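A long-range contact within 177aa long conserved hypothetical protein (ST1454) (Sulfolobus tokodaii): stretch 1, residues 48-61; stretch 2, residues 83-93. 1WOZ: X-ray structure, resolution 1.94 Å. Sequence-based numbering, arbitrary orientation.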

# COMPACT_ATOMS: atom_id res chain seq x y z
N GLU A 48 1.14 -24.35 3.52
CA GLU A 48 1.47 -24.30 4.94
C GLU A 48 2.88 -23.91 5.28
O GLU A 48 3.10 -23.30 6.33
CB GLU A 48 1.15 -25.65 5.61
CG GLU A 48 -0.31 -26.03 5.58
CD GLU A 48 -1.18 -25.07 6.34
OE1 GLU A 48 -0.78 -24.56 7.42
OE2 GLU A 48 -2.29 -24.82 5.85
N ASP A 49 3.84 -24.26 4.42
CA ASP A 49 5.21 -23.89 4.72
C ASP A 49 5.40 -22.39 4.70
O ASP A 49 6.08 -21.84 5.58
CB ASP A 49 6.23 -24.58 3.79
CG ASP A 49 5.95 -24.38 2.28
OD1 ASP A 49 4.88 -23.84 1.88
OD2 ASP A 49 6.82 -24.80 1.50
N MSE A 50 4.79 -21.73 3.72
CA MSE A 50 4.91 -20.28 3.64
C MSE A 50 4.13 -19.58 4.75
O MSE A 50 4.59 -18.58 5.29
CB MSE A 50 4.42 -19.76 2.29
CG MSE A 50 5.39 -20.01 1.17
SE MSE A 50 4.80 -19.10 -0.45
CE MSE A 50 5.61 -20.31 -1.76
N LYS A 51 2.95 -20.09 5.07
CA LYS A 51 2.15 -19.49 6.14
C LYS A 51 2.95 -19.55 7.44
O LYS A 51 3.01 -18.56 8.17
CB LYS A 51 0.83 -20.25 6.34
CG LYS A 51 -0.21 -20.13 5.23
CD LYS A 51 -1.47 -20.94 5.65
CE LYS A 51 -2.63 -20.86 4.64
NZ LYS A 51 -3.30 -19.51 4.57
N LYS A 52 3.56 -20.70 7.72
CA LYS A 52 4.35 -20.86 8.95
C LYS A 52 5.51 -19.86 9.01
O LYS A 52 5.72 -19.20 10.05
CB LYS A 52 4.89 -22.30 9.04
CG LYS A 52 5.95 -22.54 10.13
CD LYS A 52 6.51 -23.96 10.01
CE LYS A 52 7.62 -24.25 11.02
NZ LYS A 52 7.11 -24.28 12.42
N ASP A 53 6.25 -19.74 7.92
CA ASP A 53 7.38 -18.81 7.89
C ASP A 53 6.93 -17.36 8.08
O ASP A 53 7.54 -16.61 8.85
CB ASP A 53 8.15 -18.92 6.56
CG ASP A 53 8.94 -20.23 6.46
OD1 ASP A 53 9.24 -20.81 7.52
OD2 ASP A 53 9.25 -20.65 5.33
N LEU A 54 5.89 -16.96 7.35
CA LEU A 54 5.39 -15.59 7.44
C LEU A 54 4.82 -15.29 8.83
O LEU A 54 4.97 -14.18 9.34
CB LEU A 54 4.34 -15.34 6.36
CG LEU A 54 4.92 -15.29 4.94
CD1 LEU A 54 3.79 -15.32 3.92
CD2 LEU A 54 5.80 -14.04 4.77
N GLU A 55 4.16 -16.27 9.45
CA GLU A 55 3.62 -16.03 10.79
C GLU A 55 4.76 -15.78 11.78
O GLU A 55 4.60 -14.96 12.68
CB GLU A 55 2.73 -17.20 11.24
CG GLU A 55 1.34 -17.09 10.60
CD GLU A 55 0.54 -18.38 10.65
OE1 GLU A 55 1.09 -19.41 11.08
OE2 GLU A 55 -0.65 -18.36 10.23
N ARG A 56 5.90 -16.45 11.60
CA ARG A 56 7.05 -16.21 12.47
C ARG A 56 7.60 -14.80 12.25
O ARG A 56 7.99 -14.10 13.20
CB ARG A 56 8.16 -17.25 12.22
CG ARG A 56 9.51 -16.87 12.84
CD ARG A 56 10.45 -18.07 12.87
NE ARG A 56 11.78 -17.71 13.35
CZ ARG A 56 12.75 -18.60 13.54
NH1 ARG A 56 12.52 -19.89 13.29
NH2 ARG A 56 13.93 -18.21 14.00
N VAL A 57 7.64 -14.37 10.99
CA VAL A 57 8.09 -13.01 10.70
C VAL A 57 7.20 -11.97 11.42
O VAL A 57 7.71 -10.99 11.95
CB VAL A 57 8.05 -12.70 9.16
CG1 VAL A 57 8.34 -11.21 8.93
CG2 VAL A 57 9.12 -13.54 8.43
N GLN A 58 5.89 -12.16 11.42
CA GLN A 58 5.01 -11.19 12.09
C GLN A 58 5.34 -11.06 13.59
O GLN A 58 5.37 -9.96 14.14
CB GLN A 58 3.55 -11.60 11.95
CG GLN A 58 3.04 -11.66 10.53
CD GLN A 58 1.54 -11.77 10.53
OE1 GLN A 58 1.00 -12.82 10.85
NE2 GLN A 58 0.86 -10.68 10.23
N VAL A 59 5.59 -12.18 14.23
CA VAL A 59 5.94 -12.15 15.65
C VAL A 59 7.25 -11.36 15.79
O VAL A 59 7.38 -10.49 16.66
CB VAL A 59 6.13 -13.58 16.19
CG1 VAL A 59 6.78 -13.52 17.58
CG2 VAL A 59 4.78 -14.30 16.22
N GLU A 60 8.23 -11.67 14.92
CA GLU A 60 9.53 -11.00 14.99
C GLU A 60 9.46 -9.51 14.67
O GLU A 60 10.29 -8.74 15.17
CB GLU A 60 10.57 -11.75 14.13
CG GLU A 60 10.74 -13.19 14.63
CD GLU A 60 11.77 -14.04 13.88
OE1 GLU A 60 12.26 -13.65 12.79
OE2 GLU A 60 12.08 -15.12 14.40
N LEU A 61 8.47 -9.09 13.87
CA LEU A 61 8.32 -7.66 13.62
C LEU A 61 7.88 -7.01 14.94
O LEU A 61 8.24 -5.86 15.23
CB LEU A 61 7.28 -7.37 12.51
CG LEU A 61 7.77 -7.79 11.10
CD1 LEU A 61 6.76 -7.36 10.06
CD2 LEU A 61 9.13 -7.14 10.80
N LYS A 83 19.82 -15.19 10.35
CA LYS A 83 20.21 -16.52 9.87
C LYS A 83 19.01 -17.32 9.36
O LYS A 83 19.03 -17.84 8.25
CB LYS A 83 20.87 -17.31 10.99
CG LYS A 83 21.10 -18.77 10.64
CD LYS A 83 22.43 -18.95 9.92
CE LYS A 83 23.60 -18.95 10.93
NZ LYS A 83 23.64 -17.74 11.83
N TRP A 84 17.99 -17.45 10.20
CA TRP A 84 16.79 -18.17 9.84
C TRP A 84 16.20 -17.64 8.51
O TRP A 84 15.78 -18.42 7.67
CB TRP A 84 15.76 -18.03 10.98
CG TRP A 84 14.46 -18.57 10.60
CD1 TRP A 84 14.16 -19.89 10.39
CD2 TRP A 84 13.31 -17.82 10.21
NE1 TRP A 84 12.88 -20.01 9.89
CE2 TRP A 84 12.34 -18.76 9.76
CE3 TRP A 84 12.99 -16.46 10.19
CZ2 TRP A 84 11.07 -18.36 9.29
CZ3 TRP A 84 11.73 -16.07 9.73
CH2 TRP A 84 10.79 -17.02 9.28
N LEU A 85 16.17 -16.32 8.32
CA LEU A 85 15.64 -15.76 7.07
C LEU A 85 16.46 -16.25 5.87
O LEU A 85 15.91 -16.66 4.85
CB LEU A 85 15.67 -14.23 7.10
CG LEU A 85 14.77 -13.53 8.12
CD1 LEU A 85 15.06 -12.06 8.10
CD2 LEU A 85 13.30 -13.81 7.80
N GLU A 86 17.77 -16.22 6.00
CA GLU A 86 18.66 -16.67 4.93
C GLU A 86 18.52 -18.16 4.62
O GLU A 86 18.53 -18.54 3.45
CB GLU A 86 20.10 -16.35 5.30
CG GLU A 86 20.29 -14.89 5.62
CD GLU A 86 21.70 -14.56 6.08
OE1 GLU A 86 22.29 -15.37 6.82
OE2 GLU A 86 22.20 -13.48 5.72
N GLU A 87 18.38 -18.99 5.65
CA GLU A 87 18.25 -20.43 5.43
C GLU A 87 16.94 -20.75 4.74
O GLU A 87 16.90 -21.64 3.87
CB GLU A 87 18.30 -21.19 6.76
CG GLU A 87 19.54 -20.93 7.59
CD GLU A 87 19.44 -21.56 8.97
OE1 GLU A 87 18.36 -21.52 9.59
OE2 GLU A 87 20.46 -22.08 9.45
N ARG A 88 15.85 -20.08 5.12
CA ARG A 88 14.57 -20.35 4.46
C ARG A 88 14.65 -19.84 3.02
O ARG A 88 14.09 -20.45 2.10
CB ARG A 88 13.40 -19.70 5.21
CG ARG A 88 13.10 -20.32 6.59
CD ARG A 88 12.85 -21.83 6.45
NE ARG A 88 11.69 -22.13 5.62
CZ ARG A 88 11.52 -23.27 4.95
NH1 ARG A 88 12.44 -24.23 5.01
NH2 ARG A 88 10.42 -23.46 4.23
N THR A 89 15.35 -18.73 2.82
CA THR A 89 15.48 -18.20 1.47
C THR A 89 16.16 -19.26 0.60
O THR A 89 15.71 -19.55 -0.52
CB THR A 89 16.28 -16.88 1.48
OG1 THR A 89 15.57 -15.88 2.25
CG2 THR A 89 16.47 -16.34 0.05
N VAL A 90 17.24 -19.85 1.11
CA VAL A 90 17.95 -20.90 0.36
C VAL A 90 17.03 -22.07 0.02
O VAL A 90 17.08 -22.58 -1.09
CB VAL A 90 19.17 -21.43 1.14
CG1 VAL A 90 19.67 -22.74 0.51
CG2 VAL A 90 20.27 -20.37 1.13
N GLU A 91 16.18 -22.49 0.95
CA GLU A 91 15.25 -23.61 0.70
C GLU A 91 14.21 -23.33 -0.40
O GLU A 91 13.91 -24.20 -1.22
CB GLU A 91 14.53 -24.01 1.99
CG GLU A 91 15.42 -24.69 3.02
CD GLU A 91 16.15 -25.86 2.41
OE1 GLU A 91 17.39 -25.76 2.23
OE2 GLU A 91 15.47 -26.87 2.10
N TYR A 92 13.65 -22.12 -0.41
CA TYR A 92 12.67 -21.78 -1.44
C TYR A 92 13.34 -21.72 -2.82
O TYR A 92 12.80 -22.17 -3.83
CB TYR A 92 12.01 -20.44 -1.10
CG TYR A 92 11.00 -20.59 0.00
CD1 TYR A 92 9.85 -21.34 -0.21
CD2 TYR A 92 11.21 -20.03 1.26
CE1 TYR A 92 8.93 -21.54 0.79
CE2 TYR A 92 10.29 -20.23 2.29
CZ TYR A 92 9.15 -20.98 2.04
OH TYR A 92 8.21 -21.20 3.02
N ARG A 93 14.54 -21.16 -2.85
CA ARG A 93 15.27 -21.05 -4.10
C ARG A 93 15.64 -22.44 -4.61
O ARG A 93 15.71 -22.66 -5.82
CB ARG A 93 16.51 -20.19 -3.89
CG ARG A 93 17.54 -20.31 -4.99
CD ARG A 93 17.07 -19.75 -6.35
NE ARG A 93 18.17 -19.85 -7.31
CZ ARG A 93 18.70 -21.01 -7.71
NH1 ARG A 93 18.20 -22.16 -7.27
NH2 ARG A 93 19.76 -21.02 -8.51
O HOH W 1 9.41 -25.54 2.02

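Helices whose axes stand well apart can be joined by large side chains reaching across to short ones, and the contact between residues 48-61 and 83-93 of this protein illustrates how aromatic and charged groups do so. The two helices run nearly antiparallel, at 161° between their N-to-C directions, and their axes come no closer than 12.0 Å. Together they bury 474 Å², and W84, Y92 and D53 supply most of it.

W84 covers the most surface. Its CA-to-CB bond points toward the first helix, and its indole enters as a knob into the hole formed by D53, R56, V57 and E60, which spans two turns of the first helix. The ring meets this pocket with both face and edge. Over one face lies the guanidinium of R56, almost parallel to the indole at 5°, with R56 CZ 3.5 Å from the centroid of the five-membered ring. R56 CD sits 3.6 Å from the centroid of the six-membered ring, so the extended arginine covers both halves of the indole, combining cation-pi and CH-pi contacts. R56 NH1 and W84 NE1 approach to 3.4 Å, but both are donors; the arginine is therefore held here by stacking rather than by a hydrogen bond. Within its own helix, a salt bridge from R56 NE to E60 OE2 at 2.8 Å ties the guanidinium to the next turn. At the edge of the indole, W84 CH2 lies 3.3 Å from the backbone D53 O, and W84 CZ3 packs 3.9 Å from V57 CG2. The same valine methyl, V57 CG2, also reaches L85 CD2 at 4.2 Å.

D53 and Y92 form the polar counterpart. A single carboxylate oxygen, D53 OD2, accepts a hydrogen bond from Y92 OH at 2.6 Å and lies near the plane of the tyrosine ring. D53 OD2 also takes a salt bridge from R88, with R88 NE at 2.9 Å in good alignment (160°) and R88 NH2 at 3.2 Å, more bent (137°). One acidic group thus gathers two residues a helical turn apart on the facing helix, while its other oxygen, D53 OD1, lies 3.5 Å from W84 CZ2.

Farther along, Y92 also meets carbon: M50, a selenomethionine, places CG 3.9 Å from Y92 CE1. A water extends the polar network, donating to D49 OD2 at 2.7 Å and accepting from R88 NH2 at 3.2 Å.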